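Local coordinates for Rbsd/fucu transport protein family protein (Streptococcus pneumoniae, PDB 4A34), which probably catalyses the interconversion of the alpha and beta anomers of L-fucose, which it binds in pockets of a ten-subunit assembly, at residues Ile26-Ala31 / Ala131-Lys136; Leu60-Ser65 / Gly138-Arg143. All coordinates share one frame; numbering follows the deposited sequence.

Contact 1: Ile26-Ala31 / Ala131-Lys136. With FUL (beta-L-fucopyranose), chain B.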
ATOM      1  N   ILE I  26      -5.238 -14.522 -22.346  1.00 29.35           N
ATOM      2  CA  ILE I  26      -5.532 -13.093 -22.284  1.00 29.25           C
ATOM      3  C   ILE I  26      -6.789 -12.788 -23.078  1.00 29.32           C
ATOM      4  O   ILE I  26      -6.958 -13.285 -24.189  1.00 29.43           O
ATOM      5  CB  ILE I  26      -4.346 -12.204 -22.777  1.00 29.15           C
ATOM      6  CG1 ILE I  26      -4.737 -10.716 -22.708  1.00 28.82           C
ATOM      7  CG2 ILE I  26      -3.882 -12.634 -24.169  1.00 28.65           C
ATOM      8  CD1 ILE I  26      -3.662  -9.758 -23.055  1.00 27.77           C
ATOM      9  N   VAL I  27      -7.655 -11.962 -22.499  1.00 29.34           N
ATOM     10  CA  VAL I  27      -8.946 -11.647 -23.089  1.00 29.32           C
ATOM     11  C   VAL I  27      -8.923 -10.274 -23.728  1.00 29.53           C
ATOM     12  O   VAL I  27      -8.560  -9.283 -23.091  1.00 29.45           O
ATOM     13  CB  VAL I  27     -10.084 -11.705 -22.046  1.00 29.23           C
ATOM     14  CG1 VAL I  27     -11.423 -11.447 -22.701  1.00 29.56           C
ATOM     15  CG2 VAL I  27     -10.107 -13.056 -21.342  1.00 29.49           C
ATOM     16  N   LEU I  28      -9.310 -10.220 -24.997  1.00 29.79           N
ATOM     17  CA  LEU I  28      -9.480  -8.953 -25.671  1.00 30.23           C
ATOM     18  C   LEU I  28     -10.960  -8.639 -25.563  1.00 30.41           C
ATOM     19  O   LEU I  28     -11.785  -9.197 -26.289  1.00 30.61           O
ATOM     20  CB  LEU I  28      -8.996  -9.034 -27.127  1.00 30.36           C
ATOM     21  CG  LEU I  28      -7.594  -9.636 -27.362  1.00 31.48           C
ATOM     22  CD1 LEU I  28      -7.232  -9.734 -28.847  1.00 32.04           C
ATOM     23  CD2 LEU I  28      -6.505  -8.864 -26.623  1.00 30.88           C
ATOM     24  N   ALA I  29     -11.302  -7.774 -24.616  1.00 30.47           N
ATOM     25  CA  ALA I  29     -12.697  -7.506 -24.306  1.00 30.71           C
ATOM     26  C   ALA I  29     -13.243  -6.323 -25.095  1.00 30.82           C
ATOM     27  O   ALA I  29     -12.546  -5.324 -25.284  1.00 30.92           O
ATOM     28  CB  ALA I  29     -12.858  -7.271 -22.823  1.00 30.69           C
ATOM     29  N   ASP I  30     -14.492  -6.428 -25.542  1.00 30.85           N
ATOM     30  CA  ASP I  30     -15.120  -5.326 -26.260  1.00 31.19           C
ATOM     31  C   ASP I  30     -15.741  -4.313 -25.302  1.00 31.30           C
ATOM     32  O   ASP I  30     -15.882  -4.582 -24.113  1.00 31.27           O
ATOM     33  CB  ASP I  30     -16.119  -5.827 -27.321  1.00 31.58           C
ATOM     34  CG  ASP I  30     -17.376  -6.488 -26.730  1.00 32.51           C
ATOM     35  OD1 ASP I  30     -17.902  -6.050 -25.676  1.00 34.16           O
ATOM     36  OD2 ASP I  30     -17.864  -7.448 -27.365  1.00 32.86           O
ATOM     37  N   ALA I  31     -16.130  -3.158 -25.836  1.00 31.51           N
ATOM     38  CA  ALA I  31     -16.561  -2.017 -25.027  1.00 31.44           C
ATOM     39  C   ALA I  31     -17.690  -2.336 -24.062  1.00 31.41           C
ATOM     40  O   ALA I  31     -17.770  -1.745 -22.993  1.00 31.44           O
ATOM     41  CB  ALA I  31     -16.953  -0.856 -25.921  1.00 31.62           C
ATOM     42  N   ALA I 131     -17.703  -9.591 -29.584  1.00 34.85           N
ATOM     43  CA  ALA I 131     -16.444  -9.332 -30.294  1.00 34.48           C
ATOM     44  C   ALA I 131     -15.241  -9.716 -29.451  1.00 34.14           C
ATOM     45  O   ALA I 131     -14.094  -9.445 -29.817  1.00 34.23           O
ATOM     46  CB  ALA I 131     -16.360  -7.857 -30.695  1.00 34.32           C
ATOM     47  N   ASN I 132     -15.527 -10.351 -28.323  1.00 33.39           N
ATOM     48  CA  ASN I 132     -14.531 -10.713 -27.346  1.00 32.78           C
ATOM     49  C   ASN I 132     -13.746 -11.931 -27.810  1.00 32.51           C
ATOM     50  O   ASN I 132     -14.308 -12.819 -28.433  1.00 32.59           O
ATOM     51  CB  ASN I 132     -15.239 -11.002 -26.025  1.00 32.80           C
ATOM     52  CG  ASN I 132     -16.085  -9.836 -25.554  1.00 32.68           C
ATOM     53  OD1 ASN I 132     -15.560  -8.854 -25.039  1.00 33.95           O
ATOM     54  ND2 ASN I 132     -17.401  -9.939 -25.721  1.00 32.14           N
ATOM     55  N   ILE I 133     -12.450 -11.971 -27.516  1.00 32.23           N
ATOM     56  CA  ILE I 133     -11.616 -13.109 -27.903  1.00 32.44           C
ATOM     57  C   ILE I 133     -10.806 -13.545 -26.698  1.00 32.63           C
ATOM     58  O   ILE I 133     -10.455 -12.712 -25.875  1.00 33.32           O
ATOM     59  CB  ILE I 133     -10.624 -12.754 -29.055  1.00 32.40           C
ATOM     60  CG1 ILE I 133     -11.313 -12.000 -30.193  1.00 32.93           C
ATOM     61  CG2 ILE I 133      -9.951 -14.004 -29.607  1.00 31.42           C
ATOM     62  CD1 ILE I 133     -10.366 -11.588 -31.308  1.00 34.18           C
ATOM     63  N   ILE I 134     -10.520 -14.840 -26.580  1.00 32.74           N
ATOM     64  CA  ILE I 134      -9.521 -15.310 -25.611  1.00 32.88           C
ATOM     65  C   ILE I 134      -8.408 -16.015 -26.353  1.00 33.08           C
ATOM     66  O   ILE I 134      -8.661 -16.917 -27.153  1.00 33.02           O
ATOM     67  CB  ILE I 134     -10.080 -16.265 -24.537  1.00 32.87           C
ATOM     68  CG1 ILE I 134     -11.310 -15.666 -23.855  1.00 32.57           C
ATOM     69  CG2 ILE I 134      -8.995 -16.583 -23.508  1.00 32.62           C
ATOM     70  CD1 ILE I 134     -11.997 -16.601 -22.917  1.00 32.27           C
ATOM     71  N   LEU I 135      -7.182 -15.571 -26.092  1.00 33.29           N
ATOM     72  CA  LEU I 135      -5.991 -16.104 -26.731  1.00 33.01           C
ATOM     73  C   LEU I 135      -5.145 -16.772 -25.671  1.00 33.12           C
ATOM     74  O   LEU I 135      -4.993 -16.233 -24.567  1.00 33.24           O
ATOM     75  CB  LEU I 135      -5.206 -14.973 -27.384  1.00 33.00           C
ATOM     76  CG  LEU I 135      -5.925 -14.082 -28.404  1.00 32.59           C
ATOM     77  CD1 LEU I 135      -5.037 -12.902 -28.760  1.00 30.83           C
ATOM     78  CD2 LEU I 135      -6.279 -14.885 -29.658  1.00 32.66           C
ATOM     79  N   LYS I 136      -4.606 -17.944 -26.000  1.00 33.18           N
ATOM     80  CA  LYS I 136      -3.774 -18.716 -25.074  1.00 33.20           C
ATOM     81  C   LYS I 136      -2.321 -18.813 -25.566  1.00 33.61           C
ATOM     82  O   LYS I 136      -2.050 -19.399 -26.608  1.00 33.71           O
ATOM     83  CB  LYS I 136      -4.374 -20.111 -24.841  1.00 32.93           C
ATOM     84  CG  LYS I 136      -3.639 -20.942 -23.784  1.00 31.86           C
ATOM     85  CD  LYS I 136      -3.990 -22.426 -23.871  1.00 29.68           C
ATOM     86  CE  LYS I 136      -5.061 -22.827 -22.890  1.00 28.76           C
ATOM     87  NZ  LYS I 136      -4.576 -22.829 -21.495  1.00 27.29           N
TER
HETATM   88  C1  FUL B1144     -21.658  -8.990 -23.441  1.00 44.27           C
HETATM   89  C2  FUL B1144     -20.771  -8.165 -24.383  1.00 43.71           C
HETATM   90  O2  FUL B1144     -19.400  -8.420 -24.186  1.00 43.62           O
HETATM   91  C3  FUL B1144     -21.141  -8.550 -25.814  1.00 43.39           C
HETATM   92  O3  FUL B1144     -20.423  -7.787 -26.745  1.00 44.43           O
HETATM   93  C4  FUL B1144     -22.629  -8.351 -26.041  1.00 43.43           C
HETATM   94  O4  FUL B1144     -22.921  -6.991 -25.856  1.00 43.17           O
HETATM   95  C5  FUL B1144     -23.396  -9.169 -25.010  1.00 43.95           C
HETATM   96  C6  FUL B1144     -24.899  -9.090 -25.247  1.00 43.18           C
HETATM   97  O5  FUL B1144     -23.022  -8.706 -23.717  1.00 44.32           O
HETATM   98  O1  FUL B1144     -21.385  -8.723 -22.089  1.00 45.68           O
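Asp30 and Asn132 meet side chain to backbone where strand 25-29 ends and its antiparallel neighbour in the mixed sheet of this RbsD/FucU fold, strand 133-136, begins, at the fucose pocket. The segment axes come within 4.7 Å. Ile26 with Leu135 and Leu28 with Ile133 are hydrogen-bonded pairs, each closed by two backbone bonds, and Val27 with Ile134 is the non-hydrogen-bonded pair between them. Val27 CG2 lies alongside Ile134 CG1 at 3.8 Å, on the face covered by helix 108-116. On the other face, with Ile26 and Ile133, the Leu28 and Leu135 side chains cross at a slant, closest at CD1 to CD1, 3.9 Å, against Ile57 of helix 50-60.

Beyond the last pair, Asn132 takes over the ladder. Its CB is near Leu28 O; CG, anti to the carbonyl carbon (chi1 -56°), carries the amide toward the opposite strand end. OD1 accepts Asp30 N at 2.7 Å, the donor standing 36° above the carbonyl plane; with ND2 donating to FUL O2 at 2.9 Å, the amide is gripped at both ends, which sets its rotation. ND2 also lies near Asp30 OD2, but at a poor angle for a bond.

The Asp30 carboxylate, its plane turned 46° from that amide, accepts from two of the sugar's hydroxyls: FUL O2 to OD1 at 3.2 Å and FUL O3 to OD2 at 2.7 Å. His22 of a second subunit, Tyr112 and Tyr130 N also bond the sugar. Past the tip of Asp30 OD2, Ala131 N donates to it at 3.1 Å, nearly in line with the C-O bond.

Contact 2: Leu60-Ser65 / Gly138-Arg143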
ATOM      1  N   LEU I  60       3.395 -10.918 -32.163  1.00 36.94           N
ATOM      2  CA  LEU I  60       4.386 -11.078 -31.097  1.00 36.31           C
ATOM      3  C   LEU I  60       4.230 -12.357 -30.283  1.00 36.19           C
ATOM      4  O   LEU I  60       5.218 -12.894 -29.778  1.00 36.15           O
ATOM      5  CB  LEU I  60       4.361  -9.875 -30.158  1.00 36.15           C
ATOM      6  CG  LEU I  60       4.644  -8.460 -30.679  1.00 36.22           C
ATOM      7  CD1 LEU I  60       4.587  -7.471 -29.529  1.00 35.75           C
ATOM      8  CD2 LEU I  60       5.976  -8.351 -31.394  1.00 35.33           C
ATOM      9  N   MET I  61       2.997 -12.843 -30.162  1.00 35.91           N
ATOM     10  CA  MET I  61       2.688 -13.944 -29.255  1.00 35.89           C
ATOM     11  C   MET I  61       2.135 -15.191 -29.964  1.00 35.67           C
ATOM     12  O   MET I  61       1.046 -15.152 -30.525  1.00 35.64           O
ATOM     13  CB  MET I  61       1.708 -13.457 -28.182  1.00 35.94           C
ATOM     14  CG  MET I  61       1.420 -14.458 -27.073  1.00 36.79           C
ATOM     15  SD  MET I  61      -0.009 -13.968 -26.081  1.00 39.92           S
ATOM     16  CE  MET I  61      -1.369 -14.498 -27.129  1.00 39.60           C
ATOM     17  N   PRO I  62       2.882 -16.309 -29.920  1.00 35.55           N
ATOM     18  CA  PRO I  62       2.441 -17.559 -30.525  1.00 35.63           C
ATOM     19  C   PRO I  62       1.277 -18.160 -29.765  1.00 35.78           C
ATOM     20  O   PRO I  62       1.145 -17.941 -28.557  1.00 35.84           O
ATOM     21  CB  PRO I  62       3.659 -18.472 -30.374  1.00 35.75           C
ATOM     22  CG  PRO I  62       4.799 -17.561 -30.129  1.00 35.76           C
ATOM     23  CD  PRO I  62       4.222 -16.443 -29.336  1.00 35.43           C
ATOM     24  N   LEU I  63       0.439 -18.916 -30.462  1.00 35.76           N
ATOM     25  CA  LEU I  63      -0.704 -19.529 -29.816  1.00 35.77           C
ATOM     26  C   LEU I  63      -0.368 -20.943 -29.377  1.00 35.89           C
ATOM     27  O   LEU I  63       0.467 -21.616 -29.982  1.00 36.01           O
ATOM     28  CB  LEU I  63      -1.936 -19.495 -30.721  1.00 35.80           C
ATOM     29  CG  LEU I  63      -2.568 -18.110 -30.943  1.00 36.19           C
ATOM     30  CD1 LEU I  63      -3.583 -18.157 -32.052  1.00 34.97           C
ATOM     31  CD2 LEU I  63      -3.205 -17.528 -29.666  1.00 36.30           C
ATOM     32  N   ASP I  64      -1.016 -21.369 -28.301  1.00 35.95           N
ATOM     33  CA  ASP I  64      -0.762 -22.662 -27.690  1.00 36.12           C
ATOM     34  C   ASP I  64      -1.182 -23.835 -28.580  1.00 36.65           C
ATOM     35  O   ASP I  64      -2.370 -24.044 -28.851  1.00 36.52           O
ATOM     36  CB  ASP I  64      -1.479 -22.737 -26.339  1.00 35.81           C
ATOM     37  CG  ASP I  64      -0.903 -23.797 -25.425  1.00 35.03           C
ATOM     38  OD1 ASP I  64       0.012 -24.541 -25.843  1.00 33.83           O
ATOM     39  OD2 ASP I  64      -1.372 -23.884 -24.273  1.00 34.90           O
ATOM     40  N   SER I  65      -0.187 -24.603 -29.010  1.00 37.39           N
ATOM     41  CA  SER I  65      -0.400 -25.777 -29.852  1.00 38.06           C
ATOM     42  C   SER I  65      -0.731 -27.021 -29.027  1.00 38.32           C
ATOM     43  O   SER I  65      -1.158 -28.036 -29.570  1.00 38.72           O
ATOM     44  CB  SER I  65       0.859 -26.045 -30.669  1.00 38.17           C
ATOM     45  OG  SER I  65       1.875 -26.577 -29.832  1.00 38.84           O
ATOM     46  N   GLY I 138       1.425 -19.576 -26.495  1.00 36.69           N
ATOM     47  CA  GLY I 138       2.178 -20.776 -26.848  1.00 38.17           C
ATOM     48  C   GLY I 138       3.665 -20.647 -26.586  1.00 39.51           C
ATOM     49  O   GLY I 138       4.145 -19.582 -26.188  1.00 39.99           O
ATOM     50  N   VAL I 139       4.392 -21.737 -26.812  1.00 40.51           N
ATOM     51  CA  VAL I 139       5.839 -21.799 -26.608  1.00 41.62           C
ATOM     52  C   VAL I 139       6.586 -20.911 -27.601  1.00 42.60           C
ATOM     53  O   VAL I 139       6.199 -20.799 -28.763  1.00 42.97           O
ATOM     54  CB  VAL I 139       6.347 -23.259 -26.723  1.00 41.51           C
ATOM     55  CG1 VAL I 139       7.813 -23.357 -26.364  1.00 41.74           C
ATOM     56  CG2 VAL I 139       5.536 -24.186 -25.822  1.00 41.73           C
ATOM     57  N   VAL I 140       7.645 -20.257 -27.130  1.00 43.86           N
ATOM     58  CA  VAL I 140       8.539 -19.491 -27.997  1.00 45.05           C
ATOM     59  C   VAL I 140       9.854 -20.266 -28.131  1.00 46.02           C
ATOM     60  O   VAL I 140      10.594 -20.428 -27.151  1.00 46.26           O
ATOM     61  CB  VAL I 140       8.777 -18.056 -27.458  1.00 45.04           C
ATOM     62  CG1 VAL I 140       9.814 -17.321 -28.304  1.00 45.02           C
ATOM     63  CG2 VAL I 140       7.471 -17.274 -27.414  1.00 44.48           C
ATOM     64  N   VAL I 141      10.124 -20.761 -29.340  1.00 47.19           N
ATOM     65  CA  VAL I 141      11.262 -21.661 -29.580  1.00 48.27           C
ATOM     66  C   VAL I 141      12.399 -20.934 -30.305  1.00 49.00           C
ATOM     67  O   VAL I 141      12.159 -20.200 -31.276  1.00 49.09           O
ATOM     68  CB  VAL I 141      10.840 -22.938 -30.376  1.00 48.42           C
ATOM     69  CG1 VAL I 141      12.032 -23.880 -30.598  1.00 48.67           C
ATOM     70  CG2 VAL I 141       9.702 -23.683 -29.668  1.00 48.33           C
ATOM     71  N   GLU I 142      13.626 -21.144 -29.820  1.00 49.70           N
ATOM     72  CA  GLU I 142      14.829 -20.554 -30.414  1.00 50.56           C
ATOM     73  C   GLU I 142      15.069 -21.083 -31.832  1.00 50.95           C
ATOM     74  O   GLU I 142      15.151 -22.300 -32.040  1.00 51.29           O
ATOM     75  CB  GLU I 142      16.055 -20.819 -29.522  1.00 50.78           C
ATOM     76  N   ARG I 143      15.167 -20.162 -32.795  1.00 51.24           N
ATOM     77  CA  ARG I 143      15.360 -20.484 -34.223  1.00 51.22           C
ATOM     78  C   ARG I 143      16.523 -21.448 -34.494  1.00 51.20           C
ATOM     79  O   ARG I 143      17.633 -21.263 -33.992  1.00 50.98           O
ATOM     80  CB  ARG I 143      15.548 -19.197 -35.041  1.00 51.06           C
TER
HETATM   81  O   HOH W   1       2.974 -23.740 -28.984  1.00 21.22           O
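The C-terminal tail, after strand 133-136, passes the loop that follows helix 50-60, and Pro62 meets Gly138 and Val140 there. One direct backbone bond joins the two segments: Gly138 N donates to Pro62 O at 2.6 Å, with the donor 46° above the carbonyl plane. Gly138 CA comes within 3.6 Å of Leu63 C, so the tail backbone lies directly against the loop backbone.

The apolar part is small. Pro62 CG lies 3.8 Å from Val140 CG2, the two side chains crossing at about a right angle, and the ring also borders Val139 O. The Val140 CG2 methyl is anti to the carbonyl carbon of Val140, beside its N, and also reaches Pro62 CD at 3.9 Å. Farther along, one water accepts from both Ser65 N and Val139 N, each at 3.3 Å, bridging the segments.

Asp64 OD1 turns to other partners, accepting from His22 NE2 and Tyr66 N, which ties it to two pocket residues. Val140 N bonds Asn32 OD1 of a fourth subunit, and Pro62 packs on Lys3 of a third. Val139 itself touches bound fucose beside His22, which makes this loop-and-tail pairing part of an intersubunit sugar site.

Overall arrangement
Contact 1 lies about 4 Å from the centre of the chain and contact 2 about 16 Å from it, their own centres about 19 Å apart. Their segments alternate in sequence: 26-31, 60-65, 131-136, then 138-143, so the last strand in sequence leads almost directly into the tail. The two contacts touch at that passage, where Lys136 O and Asp64 N are 2.8 Å apart, a probable hydrogen bond, and Leu135 CB packs on Met61 CE. Helix 50-60 covers one face of contact 1 and ends in the loop of contact 2. One chain thus contributes to two fucose sites: Asp30 and Asn132 at one, Val139 at another, consistent with pockets assembled between subunits.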